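Local structure of HRDC domain-containing protein (Bifidobacterium adolescentis ATCC 15703, 3CYM) at residues L24-A35 and A80-V91. The protein is of unknown function but probably acts as a 3'-5' exonuclease on nucleic acids, in the manner of ribonuclease D. Numbering follows the deposited sequence. Where two conformers were deposited one is given.
Sequences LPAFRDYCSELA and AGADWNDFNRAV
Phe27 reaches across from helix 24-35 to meet Ala82, Asp83 and Trp84, joining two nearly parallel helices (17° between axes, 8.1 Å at closest) that pack beside the mixed sheet of the RNase H-like exonuclease domain. The first torsion of Phe27, 177°, sets CG opposite the backbone N and sends the ring to the incoming 80-91 chain. Its two faces are both covered: Ala82 CB sits over one in a CH-pi contact, 3.9 Å from the centroid, and Cys31 SG of its own helix lies over the opposite one. The edge of the ring is turned to the face of the Trp84 six-membered ring, a T-shaped pair with planes at 79° to each other. Farther round the edge, Phe27 CE2 comes 3.3 Å from Asp83 O, so the weakly positive ring edge faces a carbonyl. Asp83 suits the N-cap because its carboxylate accepts from Asn85 N, and Gly81 supplies the positive phi of the Schellman motif ending the preceding helix.

Farther along, the small side chain of Ala90 lets the helices come close: Ala90 CB packs against Cys31 O and the CB atoms of Cys31, Leu34 and Ala35. Leu34 sends CD1 obliquely to Phe87 CE1 and on to Val91 CG2, and Leu41 of strand 40-47 continues this apolar layer toward the sheet. On the outer side, the bent chain of Arg28 brings its guanidinium over Asp86 in a long salt bridge, NH1 to OD2 3.7 Å; the oxygen lies over the guanidinium face, so charge alone draws them together. The other carboxylate oxygen, Asp86 OD1, lies in plane at the edge of the Arg89 guanidinium and takes a weak hydrogen bond from Arg89 NH2, 3.5 Å, part of a second salt bridge.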
loop_
_atom_site.group_PDB
_atom_site.type_symbol
_atom_site.label_atom_id
_atom_site.label_comp_id
_atom_site.label_asym_id
_atom_site.label_seq_id
_atom_site.Cartn_x
_atom_site.Cartn_y
_atom_site.Cartn_z
ATOM N N LEU A 24 3.220 -11.464 27.123
ATOM C CA LEU A 24 2.062 -10.841 27.768
ATOM C C LEU A 24 2.403 -9.820 28.874
ATOM O O LEU A 24 1.868 -8.709 28.829
ATOM C CB LEU A 24 1.041 -11.886 28.255
ATOM C CG LEU A 24 -0.252 -11.362 28.902
ATOM C CD1 LEU A 24 -1.175 -10.740 27.865
ATOM C CD2 LEU A 24 -0.974 -12.457 29.678
ATOM N N PRO A 25 3.305 -10.159 29.841
ATOM C CA PRO A 25 3.641 -9.121 30.833
ATOM C C PRO A 25 4.263 -7.849 30.244
ATOM O O PRO A 25 3.962 -6.757 30.714
ATOM C CB PRO A 25 4.652 -9.820 31.753
ATOM C CG PRO A 25 4.382 -11.260 31.585
ATOM C CD PRO A 25 4.034 -11.410 30.135
ATOM N N ALA A 26 5.092 -7.992 29.212
ATOM C CA ALA A 26 5.744 -6.835 28.586
ATOM C C ALA A 26 4.756 -5.975 27.799
ATOM O O ALA A 26 4.928 -4.759 27.704
ATOM C CB ALA A 26 6.894 -7.278 27.700
ATOM N N PHE A 27 3.726 -6.626 27.254
ATOM C CA PHE A 27 2.602 -5.960 26.591
ATOM C C PHE A 27 1.719 -5.160 27.561
ATOM O O PHE A 27 1.370 -4.007 27.278
ATOM C CB PHE A 27 1.758 -6.991 25.825
ATOM C CG PHE A 27 0.540 -6.408 25.160
ATOM C CD1 PHE A 27 0.647 -5.763 23.931
ATOM C CD2 PHE A 27 -0.720 -6.511 25.762
ATOM C CE1 PHE A 27 -0.473 -5.219 23.313
ATOM C CE2 PHE A 27 -1.848 -5.962 25.156
ATOM C CZ PHE A 27 -1.728 -5.317 23.924
ATOM N N ARG A 28 1.348 -5.780 28.687
ATOM C CA ARG A 28 0.546 -5.114 29.712
ATOM C C ARG A 28 1.321 -3.951 30.328
ATOM O O ARG A 28 0.720 -2.972 30.760
ATOM C CB ARG A 28 0.106 -6.075 30.828
ATOM C CG ARG A 28 -0.530 -7.398 30.389
ATOM C CD ARG A 28 -1.982 -7.284 29.918
ATOM N NE ARG A 28 -2.961 -7.545 30.981
ATOM C CZ ARG A 28 -3.793 -6.634 31.495
ATOM N NH1 ARG A 28 -3.781 -5.379 31.058
ATOM N NH2 ARG A 28 -4.646 -6.978 32.457
ATOM N N ASP A 29 2.647 -4.067 30.369
ATOM C CA ASP A 29 3.497 -2.998 30.895
ATOM C C ASP A 29 3.537 -1.788 29.967
ATOM O O ASP A 29 3.426 -0.646 30.425
ATOM C CB ASP A 29 4.927 -3.490 31.164
ATOM C CG ASP A 29 5.831 -2.387 31.716
ATOM O OD1 ASP A 29 5.427 -1.706 32.687
ATOM O OD2 ASP A 29 6.944 -2.194 31.180
ATOM N N TYR A 30 3.704 -2.041 28.670
ATOM C CA TYR A 30 3.738 -0.964 27.683
ATOM C C TYR A 30 2.398 -0.257 27.572
ATOM O O TYR A 30 2.363 0.956 27.467
ATOM C CB TYR A 30 4.205 -1.454 26.304
ATOM C CG TYR A 30 4.515 -0.314 25.356
ATOM C CD1 TYR A 30 5.577 0.548 25.603
ATOM C CD2 TYR A 30 3.738 -0.089 24.216
ATOM C CE1 TYR A 30 5.872 1.600 24.741
ATOM C CE2 TYR A 30 4.032 0.964 23.347
ATOM C CZ TYR A 30 5.095 1.804 23.621
ATOM O OH TYR A 30 5.385 2.854 22.782
ATOM N N CYS A 31 1.306 -1.017 27.624
ATOM C CA CYS A 31 -0.041 -0.439 27.644
ATOM C C CYS A 31 -0.270 0.524 28.808
ATOM O O CYS A 31 -0.854 1.588 28.620
ATOM C CB CYS A 31 -1.099 -1.539 27.653
ATOM S SG CYS A 31 -1.300 -2.355 26.054
ATOM N N SER A 32 0.195 0.146 29.998
ATOM C CA SER A 32 0.172 1.009 31.192
ATOM C C SER A 32 0.940 2.309 31.004
ATOM O O SER A 32 0.476 3.383 31.407
ATOM C CB SER A 32 0.764 0.262 32.388
ATOM O OG SER A 32 -0.226 -0.516 33.026
ATOM N N GLU A 33 2.121 2.199 30.400
ATOM C CA GLU A 33 2.957 3.360 30.091
ATOM C C GLU A 33 2.307 4.272 29.050
ATOM O O GLU A 33 2.442 5.496 29.117
ATOM C CB GLU A 33 4.335 2.901 29.623
ATOM C CG GLU A 33 5.138 2.199 30.702
ATOM C CD GLU A 33 5.545 3.130 31.817
ATOM O OE1 GLU A 33 5.116 2.910 32.973
ATOM O OE2 GLU A 33 6.285 4.094 31.527
ATOM N N LEU A 34 1.601 3.667 28.094
ATOM C CA LEU A 34 0.836 4.416 27.098
ATOM C C LEU A 34 -0.359 5.121 27.710
ATOM O O LEU A 34 -0.755 6.179 27.242
ATOM C CB LEU A 34 0.342 3.499 25.984
ATOM C CG LEU A 34 1.356 2.973 24.964
ATOM C CD1 LEU A 34 0.622 2.162 23.930
ATOM C CD2 LEU A 34 2.164 4.083 24.298
ATOM N N ALA A 35 -0.929 4.513 28.751
ATOM C CA ALA A 35 -2.083 5.054 29.458
ATOM C C ALA A 35 -1.655 6.220 30.334
ATOM O O ALA A 35 -2.430 7.151 30.568
ATOM C CB ALA A 35 -2.745 3.960 30.290
ATOM N N ALA A 80 0.663 -15.407 22.944
ATOM C CA ALA A 80 0.663 -15.114 24.376
ATOM C C ALA A 80 -0.731 -14.727 24.875
ATOM O O ALA A 80 -0.952 -14.612 26.088
ATOM C CB ALA A 80 1.674 -14.020 24.708
ATOM N N GLY A 81 -1.662 -14.531 23.940
ATOM C CA GLY A 81 -3.039 -14.175 24.266
ATOM C C GLY A 81 -3.191 -12.737 24.724
ATOM O O GLY A 81 -3.967 -12.447 25.641
ATOM N N ALA A 82 -2.434 -11.839 24.098
ATOM C CA ALA A 82 -2.585 -10.409 24.330
ATOM C C ALA A 82 -3.908 -9.935 23.733
ATOM O O ALA A 82 -4.337 -10.407 22.679
ATOM C CB ALA A 82 -1.416 -9.633 23.742
ATOM N N ASP A 83 -4.555 -9.021 24.443
ATOM C CA ASP A 83 -5.807 -8.427 24.020
ATOM C C ASP A 83 -5.461 -7.039 23.479
ATOM O O ASP A 83 -4.971 -6.186 24.215
ATOM C CB ASP A 83 -6.732 -8.342 25.245
ATOM C CG ASP A 83 -8.163 -7.944 24.905
ATOM O OD1 ASP A 83 -8.967 -7.838 25.858
ATOM O OD2 ASP A 83 -8.494 -7.738 23.721
ATOM N N TRP A 84 -5.696 -6.819 22.188
ATOM C CA TRP A 84 -5.403 -5.529 21.565
ATOM C C TRP A 84 -6.383 -4.430 21.990
ATOM O O TRP A 84 -6.160 -3.250 21.706
ATOM C CB TRP A 84 -5.306 -5.642 20.030
ATOM C CG TRP A 84 -3.942 -6.101 19.555
ATOM C CD1 TRP A 84 -3.618 -7.333 19.055
ATOM C CD2 TRP A 84 -2.722 -5.340 19.564
ATOM N NE1 TRP A 84 -2.278 -7.383 18.747
ATOM C CE2 TRP A 84 -1.703 -6.175 19.048
ATOM C CE3 TRP A 84 -2.393 -4.030 19.951
ATOM C CZ2 TRP A 84 -0.372 -5.743 18.908
ATOM C CZ3 TRP A 84 -1.069 -3.603 19.817
ATOM C CH2 TRP A 84 -0.076 -4.462 19.296
ATOM N N ASN A 85 -7.454 -4.836 22.679
ATOM C CA ASN A 85 -8.432 -3.896 23.219
ATOM C C ASN A 85 -7.876 -3.162 24.442
ATOM O O ASN A 85 -8.327 -2.068 24.771
ATOM C CB ASN A 85 -9.755 -4.602 23.553
ATOM C CG ASN A 85 -10.637 -4.842 22.322
ATOM O OD1 ASN A 85 -11.841 -4.587 22.360
ATOM N ND2 ASN A 85 -10.047 -5.346 21.237
ATOM N N ASP A 86 -6.885 -3.766 25.100
ATOM C CA ASP A 86 -6.164 -3.118 26.198
ATOM C C ASP A 86 -5.413 -1.912 25.654
ATOM O O ASP A 86 -5.360 -0.864 26.294
ATOM C CB ASP A 86 -5.153 -4.068 26.841
ATOM C CG ASP A 86 -5.797 -5.292 27.463
ATOM O OD1 ASP A 86 -7.026 -5.282 27.705
ATOM O OD2 ASP A 86 -5.060 -6.270 27.710
ATOM N N PHE A 87 -4.841 -2.087 24.464
ATOM C CA PHE A 87 -4.135 -1.040 23.742
ATOM C C PHE A 87 -5.023 0.164 23.427
ATOM O O PHE A 87 -4.628 1.297 23.664
ATOM C CB PHE A 87 -3.535 -1.610 22.450
ATOM C CG PHE A 87 -2.628 -0.664 21.747
ATOM C CD1 PHE A 87 -1.277 -0.656 22.030
ATOM C CD2 PHE A 87 -3.124 0.237 20.810
ATOM C CE1 PHE A 87 -0.441 0.230 21.389
ATOM C CE2 PHE A 87 -2.291 1.131 20.174
ATOM C CZ PHE A 87 -0.954 1.135 20.470
ATOM N N ASN A 88 -6.210 -0.094 22.886
ATOM C CA ASN A 88 -7.178 0.948 22.547
ATOM C C ASN A 88 -7.635 1.764 23.750
ATOM O O ASN A 88 -7.833 2.983 23.657
ATOM C CB ASN A 88 -8.411 0.320 21.900
ATOM C CG ASN A 88 -8.110 -0.328 20.581
ATOM O OD1 ASN A 88 -7.323 0.188 19.782
ATOM N ND2 ASN A 88 -8.749 -1.460 20.328
ATOM N N ARG A 89 -7.819 1.070 24.870
ATOM C CA ARG A 89 -8.244 1.693 26.118
ATOM C C ARG A 89 -7.120 2.533 26.704
ATOM O O ARG A 89 -7.363 3.610 27.253
ATOM C CB ARG A 89 -8.731 0.629 27.109
ATOM C CG ARG A 89 -10.000 -0.099 26.620
ATOM C CD ARG A 89 -10.672 -0.959 27.679
ATOM N NE ARG A 89 -9.785 -1.983 28.220
ATOM C CZ ARG A 89 -9.300 -1.978 29.456
ATOM N NH1 ARG A 89 -9.624 -1.001 30.296
ATOM N NH2 ARG A 89 -8.493 -2.953 29.852
ATOM N N ALA A 90 -5.894 2.044 26.550
ATOM C CA ALA A 90 -4.700 2.766 26.978
ATOM C C ALA A 90 -4.471 4.066 26.191
ATOM O O ALA A 90 -4.040 5.073 26.752
ATOM C CB ALA A 90 -3.495 1.864 26.864
ATOM N N VAL A 91 -4.771 4.038 24.897
ATOM C CA VAL A 91 -4.484 5.154 23.984
ATOM C C VAL A 91 -5.676 6.121 23.890
ATOM O O VAL A 91 -5.511 7.355 23.822
ATOM C CB VAL A 91 -4.064 4.600 22.580
ATOM C CG1 VAL A 91 -4.075 5.673 21.498
ATOM C CG2 VAL A 91 -2.689 3.938 22.656
#